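ESX-1 secretion system protein EccA1 (Mycobacterium tuberculosis, PDB 4F3V) is a cytosolic ATPase of the ESX-1 type VII secretion system and may supply energy for export of virulence factors such as EsxA and EsxB. Local coordinates at residues A[57-67]-A[98-108]. Sequence-based numbering, arbitrary orientation.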
loop_
_atom_site.group_PDB
_atom_site.type_symbol
_atom_site.label_atom_id
_atom_site.label_comp_id
_atom_site.label_asym_id
_atom_site.label_seq_id
_atom_site.Cartn_x
_atom_site.Cartn_y
_atom_site.Cartn_z
ATOM N N LEU A 57 -3.774 13.208 -2.433
ATOM C CA LEU A 57 -3.814 12.376 -1.226
ATOM C C LEU A 57 -3.286 13.184 -0.002
ATOM O O LEU A 57 -3.848 13.110 1.095
ATOM C CB LEU A 57 -2.986 11.125 -1.441
ATOM C CG LEU A 57 -3.274 9.853 -0.623
ATOM C CD1 LEU A 57 -4.710 9.710 -0.154
ATOM C CD2 LEU A 57 -2.858 8.685 -1.505
ATOM N N PHE A 58 -2.235 13.983 -0.204
ATOM C CA PHE A 58 -1.729 14.805 0.895
ATOM C C PHE A 58 -2.808 15.749 1.409
ATOM O O PHE A 58 -2.970 15.926 2.620
ATOM C CB PHE A 58 -0.474 15.619 0.521
ATOM C CG PHE A 58 -0.189 16.747 1.486
ATOM C CD1 PHE A 58 0.415 16.497 2.709
ATOM C CD2 PHE A 58 -0.566 18.066 1.198
ATOM C CE1 PHE A 58 0.663 17.521 3.621
ATOM C CE2 PHE A 58 -0.334 19.093 2.121
ATOM C CZ PHE A 58 0.274 18.812 3.327
ATOM N N ARG A 59 -3.537 16.358 0.482
ATOM C CA ARG A 59 -4.536 17.339 0.845
ATOM C C ARG A 59 -5.693 16.694 1.561
ATOM O O ARG A 59 -6.280 17.312 2.448
ATOM C CB ARG A 59 -5.001 18.130 -0.374
ATOM C CG ARG A 59 -3.922 19.066 -0.858
ATOM C CD ARG A 59 -4.197 20.449 -0.308
ATOM N NE ARG A 59 -3.001 21.268 -0.356
ATOM C CZ ARG A 59 -2.566 22.067 0.625
ATOM N NH1 ARG A 59 -3.209 22.198 1.794
ATOM N NH2 ARG A 59 -1.452 22.745 0.435
ATOM N N ALA A 60 -6.058 15.477 1.142
ATOM C CA ALA A 60 -7.136 14.756 1.798
ATOM C C ALA A 60 -6.723 14.499 3.247
ATOM O O ALA A 60 -7.496 14.742 4.185
ATOM C CB ALA A 60 -7.454 13.456 1.069
ATOM N N TRP A 61 -5.478 14.086 3.437
ATOM C CA TRP A 61 -4.946 13.853 4.769
ATOM C C TRP A 61 -4.856 15.111 5.613
ATOM O O TRP A 61 -5.248 15.129 6.794
ATOM C CB TRP A 61 -3.586 13.193 4.656
ATOM C CG TRP A 61 -2.793 13.223 5.926
ATOM C CD1 TRP A 61 -1.669 13.995 6.208
ATOM C CD2 TRP A 61 -3.069 12.496 7.143
ATOM N NE1 TRP A 61 -1.243 13.776 7.486
ATOM C CE2 TRP A 61 -2.033 12.874 8.095
ATOM C CE3 TRP A 61 -4.031 11.604 7.522
ATOM C CZ2 TRP A 61 -1.989 12.370 9.378
ATOM C CZ3 TRP A 61 -3.977 11.088 8.834
ATOM C CH2 TRP A 61 -2.968 11.460 9.729
ATOM N N TYR A 62 -4.314 16.172 5.029
ATOM C CA TYR A 62 -4.133 17.447 5.724
ATOM C C TYR A 62 -5.472 18.043 6.194
ATOM O O TYR A 62 -5.540 18.641 7.260
ATOM C CB TYR A 62 -3.401 18.429 4.798
ATOM C CG TYR A 62 -2.948 19.715 5.448
ATOM C CD1 TYR A 62 -1.675 19.827 6.022
ATOM C CD2 TYR A 62 -3.777 20.837 5.466
ATOM C CE1 TYR A 62 -1.260 21.024 6.624
ATOM C CE2 TYR A 62 -3.376 22.032 6.041
ATOM C CZ TYR A 62 -2.122 22.129 6.626
ATOM O OH TYR A 62 -1.727 23.326 7.226
ATOM N N SER A 63 -6.522 17.855 5.395
ATOM C CA SER A 63 -7.861 18.353 5.723
ATOM C C SER A 63 -8.789 17.289 6.360
ATOM O O SER A 63 -10.029 17.452 6.384
ATOM C CB SER A 63 -8.505 18.940 4.443
ATOM O OG SER A 63 -8.709 17.959 3.463
ATOM N N ARG A 64 -8.198 16.226 6.898
ATOM C CA ARG A 64 -8.964 15.106 7.432
ATOM C C ARG A 64 -10.020 15.462 8.516
ATOM O O ARG A 64 -11.025 14.764 8.658
ATOM C CB ARG A 64 -8.012 14.048 8.001
ATOM C CG ARG A 64 -7.204 14.504 9.200
ATOM C CD ARG A 64 -6.111 13.506 9.545
ATOM N NE ARG A 64 -5.287 13.966 10.649
ATOM C CZ ARG A 64 -4.255 14.799 10.554
ATOM N NH1 ARG A 64 -3.905 15.343 9.393
ATOM N NH2 ARG A 64 -3.565 15.084 11.639
ATOM N N ARG A 65 -9.815 16.547 9.257
ATOM C CA ARG A 65 -10.835 16.976 10.215
ATOM C C ARG A 65 -12.125 17.434 9.571
ATOM O O ARG A 65 -13.131 17.568 10.261
ATOM C CB ARG A 65 -10.315 18.097 11.100
ATOM C CG ARG A 65 -9.312 17.630 12.100
ATOM C CD ARG A 65 -8.879 18.853 12.897
ATOM N NE ARG A 65 -8.376 18.516 14.207
ATOM C CZ ARG A 65 -7.961 19.449 15.069
ATOM N NH1 ARG A 65 -7.978 20.743 14.722
ATOM N NH2 ARG A 65 -7.507 19.080 16.245
ATOM N N ASN A 66 -12.092 17.662 8.257
ATOM C CA ASN A 66 -13.283 18.062 7.521
ATOM C C ASN A 66 -13.957 16.900 6.800
ATOM O O ASN A 66 -14.910 17.109 6.065
ATOM C CB ASN A 66 -12.966 19.183 6.528
ATOM C CG ASN A 66 -12.455 20.451 7.204
ATOM O OD1 ASN A 66 -12.750 20.702 8.356
ATOM N ND2 ASN A 66 -11.658 21.263 6.456
ATOM N N PHE A 67 -13.495 15.674 7.043
ATOM C CA PHE A 67 -14.084 14.513 6.396
ATOM C C PHE A 67 -15.567 14.438 6.719
ATOM O O PHE A 67 -15.941 14.423 7.880
ATOM C CB PHE A 67 -13.404 13.223 6.865
ATOM C CG PHE A 67 -14.011 11.977 6.271
ATOM C CD1 PHE A 67 -13.664 11.554 4.994
ATOM C CD2 PHE A 67 -14.935 11.237 6.968
ATOM C CE1 PHE A 67 -14.212 10.418 4.441
ATOM C CE2 PHE A 67 -15.502 10.081 6.423
ATOM C CZ PHE A 67 -15.133 9.668 5.151
ATOM N N VAL A 98 -12.528 4.021 1.165
ATOM C CA VAL A 98 -12.427 5.247 1.942
ATOM C C VAL A 98 -13.818 5.475 2.514
ATOM O O VAL A 98 -14.697 6.006 1.816
ATOM C CB VAL A 98 -11.966 6.434 1.084
ATOM C CG1 VAL A 98 -11.732 7.683 1.935
ATOM C CG2 VAL A 98 -10.697 6.094 0.333
ATOM N N THR A 99 -14.044 4.998 3.739
ATOM C CA THR A 99 -15.305 5.232 4.439
ATOM C C THR A 99 -15.162 5.983 5.764
ATOM O O THR A 99 -16.148 6.278 6.439
ATOM C CB THR A 99 -16.005 3.896 4.692
ATOM O OG1 THR A 99 -15.255 3.159 5.641
ATOM C CG2 THR A 99 -16.121 3.058 3.372
ATOM N N SER A 100 -13.938 6.341 6.106
ATOM C CA SER A 100 -13.640 7.058 7.343
ATOM C C SER A 100 -12.224 7.621 7.222
ATOM O O SER A 100 -11.484 7.250 6.315
ATOM C CB SER A 100 -13.689 6.083 8.505
ATOM O OG SER A 100 -12.614 5.177 8.412
ATOM N N PRO A 101 -11.820 8.500 8.143
ATOM C CA PRO A 101 -10.451 9.047 8.092
ATOM C C PRO A 101 -9.345 8.000 8.214
ATOM O O PRO A 101 -8.223 8.219 7.707
ATOM C CB PRO A 101 -10.434 10.022 9.268
ATOM C CG PRO A 101 -11.849 10.478 9.367
ATOM C CD PRO A 101 -12.633 9.198 9.141
ATOM N N LEU A 102 -9.638 6.852 8.819
ATOM C CA LEU A 102 -8.658 5.764 8.873
ATOM C C LEU A 102 -8.127 5.430 7.477
ATOM O O LEU A 102 -6.914 5.314 7.280
ATOM C CB LEU A 102 -9.277 4.510 9.486
ATOM C CG LEU A 102 -8.321 3.306 9.633
ATOM C CD1 LEU A 102 -7.096 3.685 10.462
ATOM C CD2 LEU A 102 -9.061 2.162 10.312
ATOM N N ALA A 103 -9.030 5.265 6.509
ATOM C CA ALA A 103 -8.627 4.952 5.126
ATOM C C ALA A 103 -7.668 5.996 4.550
ATOM O O ALA A 103 -6.700 5.660 3.850
ATOM C CB ALA A 103 -9.840 4.813 4.218
ATOM N N ILE A 104 -7.943 7.266 4.844
ATOM C CA ILE A 104 -7.118 8.341 4.319
ATOM C C ILE A 104 -5.718 8.233 4.917
ATOM O O ILE A 104 -4.714 8.398 4.193
ATOM C CB ILE A 104 -7.671 9.735 4.642
ATOM C CG1 ILE A 104 -9.133 9.888 4.164
ATOM C CG2 ILE A 104 -6.771 10.807 4.028
ATOM C CD1 ILE A 104 -9.746 11.194 4.622
ATOM N N THR A 105 -5.659 7.942 6.223
ATOM C CA THR A 105 -4.392 7.760 6.942
ATOM C C THR A 105 -3.554 6.665 6.297
ATOM O O THR A 105 -2.348 6.844 6.035
ATOM C CB THR A 105 -4.631 7.340 8.412
ATOM O OG1 THR A 105 -5.464 8.280 9.091
ATOM C CG2 THR A 105 -3.312 7.170 9.190
ATOM N N MET A 106 -4.206 5.545 6.028
ATOM C CA MET A 106 -3.527 4.392 5.450
ATOM C C MET A 106 -3.034 4.682 4.030
ATOM O O MET A 106 -1.879 4.411 3.695
ATOM C CB MET A 106 -4.446 3.179 5.439
ATOM C CG MET A 106 -4.804 2.676 6.823
ATOM S SD MET A 106 -6.170 1.497 6.742
ATOM C CE MET A 106 -5.251 0.035 6.321
ATOM N N GLY A 107 -3.903 5.250 3.207
ATOM C CA GLY A 107 -3.520 5.656 1.876
ATOM C C GLY A 107 -2.375 6.653 1.864
ATOM O O GLY A 107 -1.454 6.553 1.041
ATOM N N PHE A 108 -2.439 7.647 2.740
ATOM C CA PHE A 108 -1.396 8.679 2.796
ATOM C C PHE A 108 -0.055 8.051 3.215
ATOM O O PHE A 108 0.982 8.318 2.611
ATOM C CB PHE A 108 -1.790 9.767 3.786
ATOM C CG PHE A 108 -0.725 10.803 4.015
ATOM C CD1 PHE A 108 -0.407 11.714 3.029
ATOM C CD2 PHE A 108 -0.065 10.878 5.221
ATOM C CE1 PHE A 108 0.564 12.682 3.234
ATOM C CE2 PHE A 108 0.897 11.847 5.432
ATOM C CZ PHE A 108 1.214 12.760 4.441
#
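Leu57 lays its CG over the backbone of Phe108 and sends CD2 to the Gly107 carbonyl, opening a helix-helix contact in the tetratricopeptide-repeat N-terminal domain of EccA1. The axes of helical segments 57-62 and 101-108 pass 9.3 Å apart, with their N-to-C directions inclined at 138°. No hydrogen bond crosses between segments 57-67 and 98-108, so side-chain packing carries the contact. Phe58 lies beside Phe108, pointing the same way, and CE1 of Phe108 meets the edge of the Phe58 ring near its plane. Ala60 turns its CB to CG2 of Ile104, a branch that also settles on the backbone of Trp61, 3.6 Å from its N.

The five-membered ring of Trp61 forms an offset stack with Phe108, centroids 3.9 Å apart and planes only 10° from parallel, while CB makes a CH-pi contact over the same Phe108 ring. At the far edge of the indole, CZ3 comes within 3.2 Å of Thr105 OG1, which is hydrogen-bonded to Pro101 O. The opposite indole face is covered by the Arg64 guanidinium, with NH1 3.3 Å above the plane; a nearly straight hydrogen bond from Arg64 NH1 to Trp61 O is consistent with that placement. The indole is thus clamped between Arg64 and Phe108, and Ala124 of helix 118-125 touches both aromatic side chains.

Past the end of the helix, the anti chi1 of Phe67 (178°) carries its ring toward the start of helix 101-115, where one face takes Ser100 C and Pro101 N, and CD2 approaches Pro101 CD. Ile44 of helix 40-48 touches both Phe67 and Ile104, whose CD1 lies 4.0 Å from Phe67 CD1.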